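Local coordinates for beta-L-arabinobiosidase (Bacteroides thetaiotaomicron, PDB 5MQR), which probably acts as a glycoside hydrolase in the breakdown of complex plant pectin, joining a sialidase-like part to a second glycosidase module, at residues L316-Y321 / I403-Q408; V407-S412 / R1076-K1081; S617-K622 / N1065-W1070. All blocks are in the same frame, centred on the assembly; numbering follows the deposited sequence.

Interaction 1 (L316-Y321 / I403-Q408); sequences LSDGTY and IPVPVQ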
ATOM      1  N   LEU A 316       1.320  17.053   2.180  1.00 26.87           N
ATOM      2  CA  LEU A 316       0.493  16.295   3.113  1.00 27.32           C
ATOM      3  C   LEU A 316       1.273  16.018   4.401  1.00 28.27           C
ATOM      4  O   LEU A 316       2.483  16.296   4.477  1.00 28.63           O
ATOM      5  CB  LEU A 316       0.030  14.985   2.465  1.00 26.60           C
ATOM      6  CG  LEU A 316      -0.674  15.162   1.113  1.00 26.57           C
ATOM      7  CD1 LEU A 316      -0.897  13.827   0.422  1.00 26.88           C
ATOM      8  CD2 LEU A 316      -1.992  15.881   1.287  1.00 26.33           C
ATOM      9  N   SER A 317       0.576  15.488   5.412  1.00 28.43           N
ATOM     10  CA  SER A 317       1.188  15.251   6.725  1.00 28.85           C
ATOM     11  C   SER A 317       2.217  14.111   6.690  1.00 28.74           C
ATOM     12  O   SER A 317       3.036  14.019   7.583  1.00 28.93           O
ATOM     13  CB  SER A 317       0.133  14.964   7.808  1.00 28.65           C
ATOM     14  OG  SER A 317      -0.450  13.684   7.671  1.00 28.04           O
ATOM     15  N   ASP A 318       2.155  13.244   5.681  1.00 28.49           N
ATOM     16  CA  ASP A 318       3.159  12.178   5.507  1.00 28.19           C
ATOM     17  C   ASP A 318       4.380  12.609   4.686  1.00 27.64           C
ATOM     18  O   ASP A 318       5.190  11.781   4.349  1.00 28.49           O
ATOM     19  CB  ASP A 318       2.514  10.912   4.900  1.00 27.55           C
ATOM     20  CG  ASP A 318       2.042  11.101   3.449  1.00 27.82           C
ATOM     21  OD1 ASP A 318       2.210  12.212   2.883  1.00 27.96           O
ATOM     22  OD2 ASP A 318       1.507  10.120   2.863  1.00 26.99           O
ATOM     23  N   GLY A 319       4.506  13.885   4.341  1.00 27.82           N
ATOM     24  CA  GLY A 319       5.659  14.373   3.579  1.00 27.95           C
ATOM     25  C   GLY A 319       5.501  14.301   2.057  1.00 27.76           C
ATOM     26  O   GLY A 319       6.334  14.847   1.332  1.00 28.82           O
ATOM     27  N   THR A 320       4.441  13.667   1.565  1.00 26.53           N
ATOM     28  CA  THR A 320       4.184  13.606   0.133  1.00 26.05           C
ATOM     29  C   THR A 320       3.283  14.779  -0.291  1.00 25.32           C
ATOM     30  O   THR A 320       3.019  15.681   0.501  1.00 25.57           O
ATOM     31  CB  THR A 320       3.597  12.244  -0.276  1.00 26.12           C
ATOM     32  OG1 THR A 320       2.262  12.103   0.218  1.00 26.30           O
ATOM     33  CG2 THR A 320       4.485  11.106   0.236  1.00 27.03           C
ATOM     34  N   TYR A 321       2.879  14.789  -1.558  1.00 23.73           N
ATOM     35  CA  TYR A 321       2.181  15.900  -2.136  1.00 23.17           C
ATOM     36  C   TYR A 321       0.928  15.407  -2.874  1.00 22.19           C
ATOM     37  O   TYR A 321       0.860  14.241  -3.281  1.00 21.29           O
ATOM     38  CB  TYR A 321       3.139  16.652  -3.055  1.00 23.46           C
ATOM     39  CG  TYR A 321       4.293  17.313  -2.304  1.00 24.08           C
ATOM     40  CD1 TYR A 321       5.458  16.601  -1.985  1.00 24.31           C
ATOM     41  CD2 TYR A 321       4.224  18.637  -1.931  1.00 24.24           C
ATOM     42  CE1 TYR A 321       6.525  17.206  -1.314  1.00 24.52           C
ATOM     43  CE2 TYR A 321       5.266  19.244  -1.257  1.00 25.22           C
ATOM     44  CZ  TYR A 321       6.419  18.517  -0.949  1.00 25.37           C
ATOM     45  OH  TYR A 321       7.438  19.139  -0.282  1.00 25.84           O
ATOM     46  N   ILE A 403      -9.933  13.496   2.939  1.00 23.82           N
ATOM     47  CA  ILE A 403      -9.205  12.444   2.231  1.00 24.03           C
ATOM     48  C   ILE A 403      -8.148  11.869   3.188  1.00 24.21           C
ATOM     49  O   ILE A 403      -7.248  12.599   3.608  1.00 24.43           O
ATOM     50  CB  ILE A 403      -8.562  12.998   0.958  1.00 23.42           C
ATOM     51  CG1 ILE A 403      -9.669  13.540   0.038  1.00 23.32           C
ATOM     52  CG2 ILE A 403      -7.724  11.934   0.269  1.00 23.09           C
ATOM     53  CD1 ILE A 403      -9.250  14.731  -0.785  1.00 23.71           C
ATOM     54  N   PRO A 404      -8.281  10.575   3.565  1.00 24.39           N
ATOM     55  CA  PRO A 404      -7.296  10.000   4.504  1.00 25.15           C
ATOM     56  C   PRO A 404      -5.872   9.973   3.960  1.00 24.55           C
ATOM     57  O   PRO A 404      -5.683   9.754   2.776  1.00 24.41           O
ATOM     58  CB  PRO A 404      -7.816   8.580   4.763  1.00 24.95           C
ATOM     59  CG  PRO A 404      -9.296   8.716   4.546  1.00 25.30           C
ATOM     60  CD  PRO A 404      -9.427   9.668   3.379  1.00 24.61           C
ATOM     61  N   VAL A 405      -4.922  10.259   4.846  1.00 24.36           N
ATOM     62  CA  VAL A 405      -3.496  10.314   4.558  1.00 24.54           C
ATOM     63  C   VAL A 405      -2.813   9.350   5.539  1.00 24.47           C
ATOM     64  O   VAL A 405      -3.174   9.311   6.729  1.00 23.21           O
ATOM     65  CB  VAL A 405      -2.971  11.746   4.728  1.00 25.21           C
ATOM     66  CG1 VAL A 405      -1.464  11.836   4.550  1.00 25.43           C
ATOM     67  CG2 VAL A 405      -3.676  12.660   3.730  1.00 25.09           C
ATOM     68  N   PRO A 406      -1.871   8.527   5.062  1.00 24.98           N
ATOM     69  CA  PRO A 406      -1.454   8.438   3.643  1.00 24.57           C
ATOM     70  C   PRO A 406      -2.570   8.023   2.689  1.00 23.45           C
ATOM     71  O   PRO A 406      -3.428   7.224   3.050  1.00 22.18           O
ATOM     72  CB  PRO A 406      -0.328   7.368   3.654  1.00 25.11           C
ATOM     73  CG  PRO A 406      -0.239   6.828   5.047  1.00 25.22           C
ATOM     74  CD  PRO A 406      -1.143   7.600   5.961  1.00 24.88           C
ATOM     75  N   VAL A 407      -2.545   8.576   1.478  1.00 23.92           N
ATOM     76  CA  VAL A 407      -3.634   8.362   0.526  1.00 24.27           C
ATOM     77  C   VAL A 407      -3.513   6.964  -0.070  1.00 24.74           C
ATOM     78  O   VAL A 407      -2.527   6.668  -0.676  1.00 25.17           O
ATOM     79  CB  VAL A 407      -3.626   9.431  -0.577  1.00 24.14           C
ATOM     80  CG1 VAL A 407      -4.830   9.233  -1.523  1.00 23.88           C
ATOM     81  CG2 VAL A 407      -3.624  10.845   0.036  1.00 23.97           C
ATOM     82  N   GLN A 408      -4.503   6.113   0.142  1.00 26.11           N
ATOM     83  CA  GLN A 408      -4.503   4.727  -0.336  1.00 27.93           C
ATOM     84  C   GLN A 408      -5.402   4.642  -1.569  1.00 26.85           C
ATOM     85  O   GLN A 408      -6.513   5.109  -1.515  1.00 26.05           O
ATOM     86  CB  GLN A 408      -5.105   3.790   0.722  1.00 30.86           C
ATOM     87  CG  GLN A 408      -4.186   2.967   1.594  1.00 33.96           C
ATOM     88  CD  GLN A 408      -5.001   2.104   2.552  1.00 37.73           C
ATOM     89  OE1 GLN A 408      -5.559   2.611   3.539  1.00 39.83           O
ATOM     90  NE2 GLN A 408      -5.141   0.817   2.231  1.00 39.28           N
TER
HETATM   91  O   HOH W   1       0.080  10.071   0.646  1.00 26.81           O
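Asp318 holds CG in the tight site between its own N and carbonyl carbon (chi1 68°), while Val405 carries CG1 anti to its backbone N (chi1 175°); together these torsions bring Asp318 CG and Val405 CG1 to 3.7 Å, the two side chains crossing at about a right angle. Val405 CG1 also lies 3.8 Å from Ser317 OG, a hydroxyl that is hydrogen-bonded to Gly385 O, and 4.1 Å from Leu316 CB. A beta-branched valine suits this place because its second methyl points another way while CG1 packs against Leu316, Ser317 and Asp318 of the turn. Deeper in, Leu316 CD1 reaches across to Val407 CG2. The turn belongs to a hairpin: a type I turn from Leu316 to Gly319, with the geometry of a G1 bulge at Gly319, links strands 311-315 and 321-325 of a four-stranded antiparallel sheet in the BNR repeat-like region. Glycine fits there, since a CB would be jammed against the preceding carbonyl oxygen. The carboxylate of Asp318 has a separate task for each oxygen. Asp318 OD1 accepts from Thr320 N, two residues on, at 3.0 Å, an Asx turn; the N-H comes from above the carboxylate, 42° out of its plane. Asp318 OD1 also accepts from Thr320 OG1 at 2.7 Å on the syn side, and this double grip fixes the rotation of the group. Asp318 OD2 lies 3.4 Å from Pro406 CB, just after the cis Val405-Pro406 peptide bond, and accepts from a water at 2.6 Å. That water in turn accepts from Val407 N, 3.1 Å away, bridging carboxylate and backbone.

Interaction 2 (V407-S412 / R1076-K1081); sequences VQINAS and RYHCGK
His1078 meets Gln408 with its carbonyl oxygen and Ile409 with its imidazole, and it gives up far more surface to the contact than either of them. Its backbone adopts a left-handed conformation, and the loop turns its O onto the chain at Gln408, where CG comes to 3.2 Å of His1078 O. From the same residue CA adds a CA-H...O contact, Gln408 CA to His1078 O 3.4 Å with 146° at the hydrogen, so one acceptor is met by two carbon atoms of Gln408. Val407 O lies 3.5 Å from His1078 O; both are acceptors, so they do not bond, and Val407 O is also 3.5 Å from His1078 CB. Gln408 fits here through the aliphatic part of its chain, which is extended beyond CG and lets the amide run on past the contact. The histidine ring is set by a first torsion that leaves CG anti to the carbonyl carbon (chi1 -66°). It runs alongside Ile409, both side chains pointing the same way, and Ile409 CG1 approaches His1078 ND1 obliquely at 4.1 Å. Isoleucine suits the place because its CG1 branch can lie beside the ring without asking for a polar partner. A water links the backbones nearby: it accepts from Asn410 N at 3.0 Å and donates weakly to Tyr1077 O. Two loops are joined in this way, the one between strands 397-403 and 416-417 and the one between strands 1064-1071 and 1082-1087 in the family 65 C-terminal region. Leu338 of strand 334-339 touches Val407, Ile409 and His1078 together, and Val48, in another loop, lies against Val407 and Ile409.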
ATOM      1  N   VAL A 407      -2.545   8.576   1.478  1.00 23.92           N
ATOM      2  CA  VAL A 407      -3.634   8.362   0.526  1.00 24.27           C
ATOM      3  C   VAL A 407      -3.513   6.964  -0.070  1.00 24.74           C
ATOM      4  O   VAL A 407      -2.527   6.668  -0.676  1.00 25.17           O
ATOM      5  CB  VAL A 407      -3.626   9.431  -0.577  1.00 24.14           C
ATOM      6  CG1 VAL A 407      -4.830   9.233  -1.523  1.00 23.88           C
ATOM      7  CG2 VAL A 407      -3.624  10.845   0.036  1.00 23.97           C
ATOM      8  N   GLN A 408      -4.503   6.113   0.142  1.00 26.11           N
ATOM      9  CA  GLN A 408      -4.503   4.727  -0.336  1.00 27.93           C
ATOM     10  C   GLN A 408      -5.402   4.642  -1.569  1.00 26.85           C
ATOM     11  O   GLN A 408      -6.513   5.109  -1.515  1.00 26.05           O
ATOM     12  CB  GLN A 408      -5.105   3.790   0.722  1.00 30.86           C
ATOM     13  CG  GLN A 408      -4.186   2.967   1.594  1.00 33.96           C
ATOM     14  CD  GLN A 408      -5.001   2.104   2.552  1.00 37.73           C
ATOM     15  OE1 GLN A 408      -5.559   2.611   3.539  1.00 39.83           O
ATOM     16  NE2 GLN A 408      -5.141   0.817   2.231  1.00 39.28           N
ATOM     17  N   ILE A 409      -4.930   4.019  -2.644  1.00 26.94           N
ATOM     18  CA  ILE A 409      -5.730   3.786  -3.838  1.00 28.33           C
ATOM     19  C   ILE A 409      -6.596   2.522  -3.689  1.00 28.29           C
ATOM     20  O   ILE A 409      -7.801   2.558  -3.948  1.00 29.85           O
ATOM     21  CB  ILE A 409      -4.880   3.616  -5.122  1.00 28.89           C
ATOM     22  CG1 ILE A 409      -3.835   4.724  -5.287  1.00 30.90           C
ATOM     23  CG2 ILE A 409      -5.781   3.530  -6.346  1.00 28.91           C
ATOM     24  CD1 ILE A 409      -4.367   6.111  -5.070  1.00 32.18           C
ATOM     25  N   ASN A 410      -5.986   1.404  -3.318  1.00 27.24           N
ATOM     26  CA  ASN A 410      -6.700   0.131  -3.251  1.00 27.00           C
ATOM     27  C   ASN A 410      -6.858  -0.326  -1.839  1.00 25.11           C
ATOM     28  O   ASN A 410      -6.085   0.042  -0.978  1.00 25.44           O
ATOM     29  CB  ASN A 410      -5.952  -0.944  -4.019  1.00 28.50           C
ATOM     30  CG  ASN A 410      -5.726  -0.567  -5.455  1.00 30.06           C
ATOM     31  OD1 ASN A 410      -6.605  -0.045  -6.144  1.00 31.83           O
ATOM     32  ND2 ASN A 410      -4.528  -0.814  -5.915  1.00 32.16           N
ATOM     33  N   ALA A 411      -7.869  -1.141  -1.611  1.00 24.23           N
ATOM     34  CA  ALA A 411      -8.087  -1.731  -0.319  1.00 24.10           C
ATOM     35  C   ALA A 411      -7.145  -2.943  -0.229  1.00 23.74           C
ATOM     36  O   ALA A 411      -7.034  -3.706  -1.194  1.00 24.89           O
ATOM     37  CB  ALA A 411      -9.530  -2.156  -0.184  1.00 24.46           C
ATOM     38  N   SER A 412      -6.471  -3.099   0.902  1.00 22.51           N
ATOM     39  CA  SER A 412      -5.529  -4.188   1.109  1.00 22.30           C
ATOM     40  C   SER A 412      -6.161  -5.393   1.825  1.00 22.38           C
ATOM     41  O   SER A 412      -5.530  -6.441   1.953  1.00 22.36           O
ATOM     42  CB  SER A 412      -4.315  -3.685   1.889  1.00 22.05           C
ATOM     43  OG  SER A 412      -4.613  -3.442   3.239  1.00 23.22           O
ATOM     44  N   ARG A1076       5.164   3.351  -4.129  1.00 25.85           N
ATOM     45  CA  ARG A1076       5.009   2.036  -4.747  1.00 26.14           C
ATOM     46  C   ARG A1076       3.727   1.354  -4.299  1.00 24.91           C
ATOM     47  O   ARG A1076       3.047   0.765  -5.127  1.00 25.66           O
ATOM     48  CB  ARG A1076       6.230   1.121  -4.453  1.00 26.33           C
ATOM     49  CG  ARG A1076       6.181  -0.241  -5.135  1.00 25.96           C
ATOM     50  CD  ARG A1076       6.315  -0.117  -6.632  1.00 25.57           C
ATOM     51  NE  ARG A1076       6.336  -1.401  -7.331  1.00 25.45           N
ATOM     52  CZ  ARG A1076       6.423  -1.510  -8.659  1.00 24.93           C
ATOM     53  NH1 ARG A1076       6.536  -0.414  -9.423  1.00 25.05           N
ATOM     54  NH2 ARG A1076       6.435  -2.705  -9.232  1.00 24.01           N
ATOM     55  N   TYR A1077       3.440   1.393  -2.997  1.00 24.89           N
ATOM     56  CA  TYR A1077       2.250   0.719  -2.402  1.00 24.66           C
ATOM     57  C   TYR A1077       1.180   1.665  -1.850  1.00 25.15           C
ATOM     58  O   TYR A1077       0.084   1.207  -1.565  1.00 25.12           O
ATOM     59  CB  TYR A1077       2.666  -0.303  -1.326  1.00 23.68           C
ATOM     60  CG  TYR A1077       3.754  -1.186  -1.869  1.00 23.42           C
ATOM     61  CD1 TYR A1077       3.470  -2.146  -2.837  1.00 23.55           C
ATOM     62  CD2 TYR A1077       5.076  -1.003  -1.504  1.00 23.18           C
ATOM     63  CE1 TYR A1077       4.472  -2.939  -3.379  1.00 23.22           C
ATOM     64  CE2 TYR A1077       6.084  -1.796  -2.038  1.00 23.43           C
ATOM     65  CZ  TYR A1077       5.780  -2.760  -2.977  1.00 22.97           C
ATOM     66  OH  TYR A1077       6.781  -3.509  -3.551  1.00 22.41           O
ATOM     67  N   HIS A1078       1.498   2.956  -1.699  1.00 25.56           N
ATOM     68  CA  HIS A1078       0.539   3.967  -1.197  1.00 25.91           C
ATOM     69  C   HIS A1078      -0.124   3.499   0.107  1.00 27.13           C
ATOM     70  O   HIS A1078      -1.348   3.507   0.229  1.00 27.44           O
ATOM     71  CB  HIS A1078      -0.508   4.305  -2.272  1.00 24.83           C
ATOM     72  CG  HIS A1078       0.065   4.980  -3.477  1.00 24.79           C
ATOM     73  ND1 HIS A1078       0.198   4.349  -4.696  1.00 25.38           N
ATOM     74  CD2 HIS A1078       0.562   6.225  -3.648  1.00 25.63           C
ATOM     75  CE1 HIS A1078       0.751   5.174  -5.566  1.00 25.33           C
ATOM     76  NE2 HIS A1078       0.976   6.324  -4.956  1.00 25.88           N
ATOM     77  N   CYS A1079       0.691   3.029   1.053  1.00 27.51           N
ATOM     78  CA  CYS A1079       0.211   2.693   2.384  1.00 28.04           C
ATOM     79  C   CYS A1079       1.129   3.294   3.441  1.00 27.84           C
ATOM     80  O   CYS A1079       1.151   2.821   4.568  1.00 27.87           O
ATOM     81  CB  CYS A1079       0.107   1.171   2.539  1.00 28.63           C
ATOM     82  SG  CYS A1079       1.740   0.378   2.539  1.00 30.84           S
ATOM     83  N   GLY A1080       1.880   4.339   3.079  1.00 27.74           N
ATOM     84  CA  GLY A1080       2.846   4.957   4.000  1.00 28.82           C
ATOM     85  C   GLY A1080       4.298   4.648   3.670  1.00 28.73           C
ATOM     86  O   GLY A1080       4.595   3.736   2.905  1.00 28.41           O
ATOM     87  N   LYS A1081       5.201   5.438   4.229  1.00 28.36           N
ATOM     88  CA  LYS A1081       6.613   5.226   4.017  1.00 28.69           C
ATOM     89  C   LYS A1081       7.173   4.211   5.012  1.00 28.00           C
ATOM     90  O   LYS A1081       6.619   3.992   6.078  1.00 27.50           O
ATOM     91  CB  LYS A1081       7.365   6.530   4.154  1.00 30.34           C
ATOM     92  CG  LYS A1081       6.954   7.569   3.138  1.00 32.31           C
ATOM     93  CD  LYS A1081       7.905   8.758   3.216  1.00 34.44           C
ATOM     94  CE  LYS A1081       7.465   9.920   2.352  1.00 35.85           C
ATOM     95  NZ  LYS A1081       8.534  10.978   2.332  1.00 38.21           N
TER
HETATM   96  O   HOH W   2      -3.110   1.749  -2.646  1.00 26.53           O

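Interaction 3 (S617-K622 / N1065-W1070); sequences SSAFLK and NLTILW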
ATOM      1  N   SER A 617      -5.331 -14.178  -0.986  1.00 25.84           N
ATOM      2  CA  SER A 617      -4.566 -14.119   0.252  1.00 26.30           C
ATOM      3  C   SER A 617      -3.392 -13.088   0.182  1.00 25.78           C
ATOM      4  O   SER A 617      -2.797 -12.743   1.227  1.00 26.77           O
ATOM      5  CB  SER A 617      -4.062 -15.545   0.560  1.00 27.38           C
ATOM      6  OG  SER A 617      -3.615 -16.208  -0.653  1.00 27.89           O
ATOM      7  N   SER A 618      -3.062 -12.620  -1.029  1.00 24.09           N
ATOM      8  CA  SER A 618      -2.040 -11.603  -1.269  1.00 23.38           C
ATOM      9  C   SER A 618      -2.640 -10.208  -1.146  1.00 23.89           C
ATOM     10  O   SER A 618      -3.583  -9.894  -1.817  1.00 23.61           O
ATOM     11  CB  SER A 618      -1.446 -11.770  -2.665  1.00 23.16           C
ATOM     12  OG  SER A 618      -0.226 -11.040  -2.809  1.00 23.21           O
ATOM     13  N   ALA A 619      -2.069  -9.364  -0.300  1.00 24.11           N
ATOM     14  CA  ALA A 619      -2.671  -8.071   0.032  1.00 24.17           C
ATOM     15  C   ALA A 619      -2.363  -6.939  -0.966  1.00 24.06           C
ATOM     16  O   ALA A 619      -3.201  -6.076  -1.165  1.00 25.06           O
ATOM     17  CB  ALA A 619      -2.244  -7.663   1.447  1.00 24.28           C
ATOM     18  N   PHE A 620      -1.154  -6.917  -1.523  1.00 23.58           N
ATOM     19  CA  PHE A 620      -0.702  -5.879  -2.452  1.00 23.63           C
ATOM     20  C   PHE A 620      -0.337  -6.474  -3.813  1.00 24.53           C
ATOM     21  O   PHE A 620      -0.816  -5.988  -4.848  1.00 26.70           O
ATOM     22  CB  PHE A 620       0.472  -5.098  -1.856  1.00 23.43           C
ATOM     23  CG  PHE A 620       0.103  -4.310  -0.643  1.00 23.55           C
ATOM     24  CD1 PHE A 620      -0.069  -4.947   0.597  1.00 23.91           C
ATOM     25  CD2 PHE A 620      -0.125  -2.940  -0.728  1.00 23.50           C
ATOM     26  CE1 PHE A 620      -0.442  -4.237   1.725  1.00 23.42           C
ATOM     27  CE2 PHE A 620      -0.503  -2.226   0.398  1.00 23.57           C
ATOM     28  CZ  PHE A 620      -0.669  -2.883   1.621  1.00 24.10           C
ATOM     29  N   LEU A 621       0.461  -7.540  -3.842  1.00 23.29           N
ATOM     30  CA  LEU A 621       0.872  -8.131  -5.118  1.00 22.82           C
ATOM     31  C   LEU A 621      -0.165  -9.105  -5.655  1.00 23.52           C
ATOM     32  O   LEU A 621      -0.874  -9.763  -4.882  1.00 22.73           O
ATOM     33  CB  LEU A 621       2.222  -8.859  -4.954  1.00 22.63           C
ATOM     34  CG  LEU A 621       3.367  -8.008  -4.377  1.00 21.69           C
ATOM     35  CD1 LEU A 621       4.648  -8.824  -4.287  1.00 22.13           C
ATOM     36  CD2 LEU A 621       3.597  -6.727  -5.178  1.00 21.22           C
ATOM     37  N   LYS A 622      -0.237  -9.194  -6.984  1.00 23.87           N
ATOM     38  CA  LYS A 622      -1.133 -10.109  -7.661  1.00 25.13           C
ATOM     39  C   LYS A 622      -0.369 -10.968  -8.655  1.00 24.62           C
ATOM     40  O   LYS A 622       0.526 -10.491  -9.363  1.00 22.70           O
ATOM     41  CB  LYS A 622      -2.246  -9.330  -8.373  1.00 27.30           C
ATOM     42  CG  LYS A 622      -3.165  -8.515  -7.429  1.00 29.15           C
ATOM     43  CD  LYS A 622      -4.019  -9.416  -6.534  1.00 31.42           C
ATOM     44  CE  LYS A 622      -4.240  -8.857  -5.114  1.00 33.90           C
ATOM     45  NZ  LYS A 622      -5.147  -9.775  -4.314  1.00 35.18           N
ATOM     46  N   ASN A1065      -1.790 -14.936   6.612  1.00 22.16           N
ATOM     47  CA  ASN A1065      -1.186 -14.471   5.366  1.00 22.60           C
ATOM     48  C   ASN A1065      -0.352 -13.222   5.631  1.00 22.69           C
ATOM     49  O   ASN A1065      -0.922 -12.208   6.022  1.00 23.06           O
ATOM     50  CB  ASN A1065      -2.266 -14.164   4.332  1.00 22.54           C
ATOM     51  CG  ASN A1065      -3.059 -15.405   3.950  1.00 22.63           C
ATOM     52  OD1 ASN A1065      -2.488 -16.412   3.540  1.00 22.36           O
ATOM     53  ND2 ASN A1065      -4.358 -15.344   4.105  1.00 22.48           N
ATOM     54  N   LEU A1066       0.974 -13.285   5.448  1.00 22.43           N
ATOM     55  CA  LEU A1066       1.819 -12.128   5.761  1.00 22.58           C
ATOM     56  C   LEU A1066       2.269 -11.403   4.542  1.00 22.05           C
ATOM     57  O   LEU A1066       2.447 -11.991   3.463  1.00 22.16           O
ATOM     58  CB  LEU A1066       3.067 -12.472   6.604  1.00 23.42           C
ATOM     59  CG  LEU A1066       2.954 -13.276   7.897  1.00 24.32           C
ATOM     60  CD1 LEU A1066       4.252 -13.207   8.715  1.00 25.45           C
ATOM     61  CD2 LEU A1066       1.801 -12.853   8.740  1.00 24.51           C
ATOM     62  N   THR A1067       2.482 -10.110   4.744  1.00 22.03           N
ATOM     63  CA  THR A1067       3.094  -9.239   3.752  1.00 22.15           C
ATOM     64  C   THR A1067       4.185  -8.449   4.433  1.00 22.05           C
ATOM     65  O   THR A1067       3.982  -7.933   5.521  1.00 22.54           O
ATOM     66  CB  THR A1067       2.078  -8.231   3.213  1.00 21.73           C
ATOM     67  OG1 THR A1067       0.894  -8.928   2.858  1.00 21.79           O
ATOM     68  CG2 THR A1067       2.617  -7.471   2.040  1.00 21.45           C
ATOM     69  N   ILE A1068       5.333  -8.346   3.793  1.00 21.93           N
ATOM     70  CA  ILE A1068       6.407  -7.501   4.295  1.00 21.94           C
ATOM     71  C   ILE A1068       6.778  -6.596   3.146  1.00 21.34           C
ATOM     72  O   ILE A1068       7.082  -7.063   2.062  1.00 20.39           O
ATOM     73  CB  ILE A1068       7.658  -8.324   4.695  1.00 22.24           C
ATOM     74  CG1 ILE A1068       7.323  -9.299   5.827  1.00 22.54           C
ATOM     75  CG2 ILE A1068       8.816  -7.397   5.064  1.00 22.46           C
ATOM     76  CD1 ILE A1068       8.302 -10.442   5.955  1.00 23.06           C
ATOM     77  N   LEU A1069       6.776  -5.304   3.410  1.00 21.59           N
ATOM     78  CA  LEU A1069       7.111  -4.361   2.404  1.00 22.23           C
ATOM     79  C   LEU A1069       7.896  -3.172   2.903  1.00 21.89           C
ATOM     80  O   LEU A1069       7.876  -2.815   4.088  1.00 22.28           O
ATOM     81  CB  LEU A1069       5.852  -3.906   1.666  1.00 22.91           C
ATOM     82  CG  LEU A1069       4.756  -3.097   2.361  1.00 23.62           C
ATOM     83  CD1 LEU A1069       5.111  -1.609   2.470  1.00 23.46           C
ATOM     84  CD2 LEU A1069       3.446  -3.282   1.587  1.00 23.35           C
ATOM     85  N   TRP A1070       8.574  -2.577   1.942  1.00 21.18           N
ATOM     86  CA  TRP A1070       9.437  -1.451   2.145  1.00 21.62           C
ATOM     87  C   TRP A1070       9.100  -0.462   1.047  1.00 21.54           C
ATOM     88  O   TRP A1070       8.996  -0.835  -0.111  1.00 20.30           O
ATOM     89  CB  TRP A1070      10.903  -1.875   2.027  1.00 21.58           C
ATOM     90  CG  TRP A1070      11.840  -0.724   1.902  1.00 21.84           C
ATOM     91  CD1 TRP A1070      12.539  -0.373   0.798  1.00 22.01           C
ATOM     92  CD2 TRP A1070      12.142   0.270   2.904  1.00 21.91           C
ATOM     93  NE1 TRP A1070      13.280   0.766   1.047  1.00 22.21           N
ATOM     94  CE2 TRP A1070      13.061   1.176   2.332  1.00 22.01           C
ATOM     95  CE3 TRP A1070      11.741   0.465   4.232  1.00 22.23           C
ATOM     96  CZ2 TRP A1070      13.597   2.274   3.041  1.00 22.38           C
ATOM     97  CZ3 TRP A1070      12.280   1.569   4.953  1.00 22.86           C
ATOM     98  CH2 TRP A1070      13.198   2.451   4.348  1.00 22.67           C
TER
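Asp1057 OD1, on the neighbouring strand 1053-1061, is gripped by Ala619 N and by Thr1067 OG1, two residues that also meet directly, with Ala619 CB 3.7 Å from Thr1067 OG1. The other oxygen, OD2, accepts from the backbone N of Phe620 and of Leu621, so the carboxylate holds the 617-622 loop over strand 1064-1071. Threonine suits its place by turning its hydroxyl to the aspartate and its methyl, Thr1067 CG2, to Phe620 CD1 at 4.0 Å. Strand 1064-1071 lies in the middle of a five-stranded antiparallel sheet made mostly of the family 65 C-terminal region, with strand 660-662 at one edge, and its alternate residues Asn1065, Thr1067 and Leu1069 face the loop. Leu1069 turns CG between its N and carbonyl carbon (chi1 66°), and CD2 then sits over the centre of the Phe620 ring, 3.9 Å from the centroid and 6° off the normal, a CH-pi contact. With an alanine at Phe620, Leu1069 CD2 and Thr1067 CG2 would probably lose an apolar partner and a gap would open between loop and strand. At the far end Ser617 CB rests over the face of the Asn1065 amide, 3.5 Å from Asn1065 CG; Asn1065 OD1 is hydrogen-bonded to Arg723. The loop is braced from within by Ser618 OG to Leu621 O at 2.5 Å and by Lys622 NZ to Ser618 O at 2.9 Å.

In the fold
Interactions 1 and 2 share Val407 and Gln408, their centres about 10 Å apart; Pro406 CG packs on Gly1080 CA at 3.8 Å. Interaction 3 is nested in the loop closed by interaction 2, its centre about 12 Å from that of interaction 2 and about 21 Å from that of interaction 1. Ser412 joins interactions 2 and 3, its O lying 3.5 Å from Ala619 CB. The 403-412 chain thus packs first on the BNR repeat-like hairpin, then on a loop of the C-terminal region and on the 617-622 loop. A bound sodium ion, held by Gln44, Glu494 and Asn495, is about 9 Å from the Ile409 side chain, and a buffer molecule about 10 Å from that of Gln408.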